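Local coordinates for protein borrelidin polyketide synthase, type I (Streptomyces parvulus, PDB 6OBT) that probably catalyses, as a dehydratase domain of a modular polyketide synthase, the loss of water from beta-hydroxyacyl intermediates during assembly of the polyketide borrelidin, at residues A[166-171]-A[210-215]. Sequence-based numbering, arbitrary orientation.
Sequences PEWPPT and VAEISL
The indole of W168 meets strand 208-214 with its edge: the carboxylate of E212 and the backbone carbonyl of A211 lie along the rim near the ring plane, while V210 comes in obliquely near the six-membered ring. The dehydratase domain is built, as in its relatives, on a double hotdog fold, and here the loop between strands 148-156 and 174-176 folds against a strand of the second half. That strand is flanked by strands 199-205 and 270-276; the indole also touches R272, and P169 rests on W203. Tryptophan suits the site because one side chain supplies both a broad apolar surface and an N-H donor. With CG anti to the backbone N (chi1 -172°), the ring is carried out to the strand, where CH2 packs 3.8 Å from V210 CB and CZ2 lies 3.6 Å from A211 O. The E212 side chain stretches out past its CG, whose methylene runs beside the pyrrole edge, 3.5 Å from CG to W168 NE1. Its carboxylate plane tilts only 28° from that of the indole. Because R201 forms a salt bridge to the same OE1, this oxygen has two partners, which should help fix the carboxylate and stabilise its negative charge. P170, which follows the cis peptide-linked P169, adds a rigid apolar ring whose CG and CD face the two methyls of V210, CD to CG2 at 3.7 Å. W168 NE1 donates a hydrogen bond to E212 OE1, 2.7 Å long with 156° at the hydrogen, in the ring plane and received by the anti lone pair of OE1.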
ATOM      1  N   PRO A 166      -1.657   4.545 -44.245  1.00 65.77           N
ATOM      2  CA  PRO A 166      -1.367   5.287 -45.486  1.00 67.53           C
ATOM      3  C   PRO A 166      -2.587   5.931 -46.140  1.00 67.65           C
ATOM      4  O   PRO A 166      -2.418   6.891 -46.905  1.00 67.68           O
ATOM      5  CB  PRO A 166      -0.744   4.211 -46.390  1.00 74.51           C
ATOM      6  CG  PRO A 166      -0.368   3.070 -45.458  1.00 73.55           C
ATOM      7  CD  PRO A 166      -1.425   3.102 -44.403  1.00 71.94           C
ATOM      8  N   GLU A 167      -3.796   5.413 -45.913  1.00 65.65           N
ATOM      9  CA  GLU A 167      -5.024   6.035 -46.411  1.00 68.53           C
ATOM     10  C   GLU A 167      -6.195   5.591 -45.540  1.00 69.41           C
ATOM     11  O   GLU A 167      -6.160   4.523 -44.919  1.00 69.42           O
ATOM     12  CB  GLU A 167      -5.302   5.696 -47.885  1.00 77.93           C
ATOM     13  CG  GLU A 167      -5.592   4.229 -48.190  1.00 85.64           C
ATOM     14  CD  GLU A 167      -4.330   3.422 -48.407  1.00 96.34           C
ATOM     15  OE1 GLU A 167      -3.445   3.460 -47.534  1.00 97.59           O
ATOM     16  OE2 GLU A 167      -4.219   2.763 -49.464  1.00103.12           O
ATOM     17  N   TRP A 168      -7.238   6.430 -45.504  1.00 70.57           N
ATOM     18  CA  TRP A 168      -8.441   6.108 -44.724  1.00 68.52           C
ATOM     19  C   TRP A 168      -9.713   6.581 -45.426  1.00 73.20           C
ATOM     20  O   TRP A 168      -9.797   7.760 -45.823  1.00 76.78           O
ATOM     21  CB  TRP A 168      -8.368   6.729 -43.336  1.00 59.28           C
ATOM     22  CG  TRP A 168      -9.491   6.254 -42.445  1.00 57.58           C
ATOM     23  CD1 TRP A 168     -10.632   6.929 -42.128  1.00 64.58           C
ATOM     24  CD2 TRP A 168      -9.567   4.995 -41.774  1.00 61.27           C
ATOM     25  NE1 TRP A 168     -11.419   6.166 -41.286  1.00 56.14           N
ATOM     26  CE2 TRP A 168     -10.788   4.970 -41.061  1.00 56.94           C
ATOM     27  CE3 TRP A 168      -8.727   3.879 -41.711  1.00 55.26           C
ATOM     28  CZ2 TRP A 168     -11.177   3.884 -40.285  1.00 53.42           C
ATOM     29  CZ3 TRP A 168      -9.121   2.795 -40.935  1.00 53.76           C
ATOM     30  CH2 TRP A 168     -10.335   2.806 -40.242  1.00 52.85           C
ATOM     31  N   PRO A 169     -10.717   5.707 -45.596  1.00 73.54           N
ATOM     32  CA  PRO A 169     -10.704   4.279 -45.264  1.00 67.72           C
ATOM     33  C   PRO A 169      -9.752   3.501 -46.180  1.00 66.51           C
ATOM     34  O   PRO A 169      -9.297   4.056 -47.157  1.00 68.86           O
ATOM     35  CB  PRO A 169     -12.156   3.843 -45.504  1.00 70.76           C
ATOM     36  CG  PRO A 169     -12.938   5.100 -45.666  1.00 73.89           C
ATOM     37  CD  PRO A 169     -11.997   6.108 -46.201  1.00 77.34           C
ATOM     38  N   PRO A 170      -9.430   2.249 -45.842  1.00 66.85           N
ATOM     39  CA  PRO A 170      -8.771   1.391 -46.825  1.00 68.53           C
ATOM     40  C   PRO A 170      -9.691   1.287 -48.017  1.00 85.79           C
ATOM     41  O   PRO A 170     -10.859   1.654 -47.937  1.00 94.79           O
ATOM     42  CB  PRO A 170      -8.589   0.064 -46.081  1.00 72.28           C
ATOM     43  CG  PRO A 170      -8.763   0.388 -44.641  1.00 63.97           C
ATOM     44  CD  PRO A 170      -9.756   1.508 -44.602  1.00 65.56           C
ATOM     45  N   THR A 171      -9.161   0.841 -49.151  1.00 89.92           N
ATOM     46  CA  THR A 171      -9.907   1.028 -50.399  1.00 92.96           C
ATOM     47  C   THR A 171     -10.134  -0.301 -51.093  1.00 82.29           C
ATOM     48  O   THR A 171      -9.397  -1.283 -50.914  1.00 82.00           O
ATOM     49  CB  THR A 171      -9.241   2.049 -51.327  1.00101.65           C
ATOM     50  OG1 THR A 171      -9.941   2.077 -52.594  1.00111.89           O
ATOM     51  CG2 THR A 171      -7.883   1.648 -51.579  1.00103.66           C
ATOM     52  N   VAL A 210     -12.485  -2.834 -40.614  1.00 57.13           N
ATOM     53  CA  VAL A 210     -12.029  -1.505 -40.216  1.00 63.49           C
ATOM     54  C   VAL A 210     -13.220  -0.682 -39.745  1.00 63.79           C
ATOM     55  O   VAL A 210     -14.344  -0.842 -40.229  1.00 60.91           O
ATOM     56  CB  VAL A 210     -11.244  -0.756 -41.323  1.00 60.23           C
ATOM     57  CG1 VAL A 210      -9.992  -1.533 -41.692  1.00 57.33           C
ATOM     58  CG2 VAL A 210     -12.127  -0.505 -42.572  1.00 60.00           C
ATOM     59  N   ALA A 211     -12.960   0.203 -38.780  1.00 57.21           N
ATOM     60  CA  ALA A 211     -14.026   0.931 -38.110  1.00 56.00           C
ATOM     61  C   ALA A 211     -13.522   2.273 -37.596  1.00 52.15           C
ATOM     62  O   ALA A 211     -12.352   2.415 -37.218  1.00 51.69           O
ATOM     63  CB  ALA A 211     -14.601   0.117 -36.943  1.00 51.97           C
ATOM     64  N   GLU A 212     -14.429   3.250 -37.589  1.00 51.37           N
ATOM     65  CA  GLU A 212     -14.264   4.505 -36.863  1.00 49.37           C
ATOM     66  C   GLU A 212     -15.034   4.403 -35.553  1.00 50.08           C
ATOM     67  O   GLU A 212     -16.224   4.073 -35.558  1.00 49.91           O
ATOM     68  CB  GLU A 212     -14.770   5.698 -37.681  1.00 51.69           C
ATOM     69  CG  GLU A 212     -13.813   6.136 -38.766  1.00 56.81           C
ATOM     70  CD  GLU A 212     -14.419   7.158 -39.714  1.00 62.14           C
ATOM     71  OE1 GLU A 212     -13.815   7.396 -40.780  1.00 58.28           O
ATOM     72  OE2 GLU A 212     -15.487   7.726 -39.392  1.00 59.10           O
ATOM     73  N   ILE A 213     -14.348   4.668 -34.440  1.00 49.85           N
ATOM     74  CA  ILE A 213     -14.895   4.512 -33.093  1.00 50.24           C
ATOM     75  C   ILE A 213     -14.517   5.754 -32.292  1.00 47.72           C
ATOM     76  O   ILE A 213     -13.350   6.156 -32.300  1.00 49.22           O
ATOM     77  CB  ILE A 213     -14.333   3.242 -32.422  1.00 50.46           C
ATOM     78  CG1 ILE A 213     -14.529   2.019 -33.330  1.00 57.17           C
ATOM     79  CG2 ILE A 213     -15.004   2.994 -31.088  1.00 51.99           C
ATOM     80  CD1 ILE A 213     -13.746   0.787 -32.912  1.00 56.24           C
ATOM     81  N   SER A 214     -15.487   6.372 -31.607  1.00 45.74           N
ATOM     82  CA  SER A 214     -15.160   7.584 -30.857  1.00 45.92           C
ATOM     83  C   SER A 214     -16.063   7.764 -29.637  1.00 47.50           C
ATOM     84  O   SER A 214     -17.211   7.320 -29.620  1.00 51.55           O
ATOM     85  CB  SER A 214     -15.223   8.824 -31.754  1.00 48.16           C
ATOM     86  OG  SER A 214     -16.488   8.986 -32.351  1.00 50.01           O
ATOM     87  N   LEU A 215     -15.522   8.438 -28.618  1.00 45.23           N
ATOM     88  CA  LEU A 215     -16.249   8.670 -27.374  1.00 43.20           C
ATOM     89  C   LEU A 215     -17.322   9.743 -27.575  1.00 50.33           C
ATOM     90  O   LEU A 215     -17.220  10.577 -28.485  1.00 47.63           O
ATOM     91  CB  LEU A 215     -15.273   9.094 -26.268  1.00 42.19           C
ATOM     92  CG  LEU A 215     -14.401   7.979 -25.692  1.00 41.68           C
ATOM     93  CD1 LEU A 215     -13.135   8.527 -25.025  1.00 39.78           C
ATOM     94  CD2 LEU A 215     -15.230   7.157 -24.715  1.00 38.48           C
TER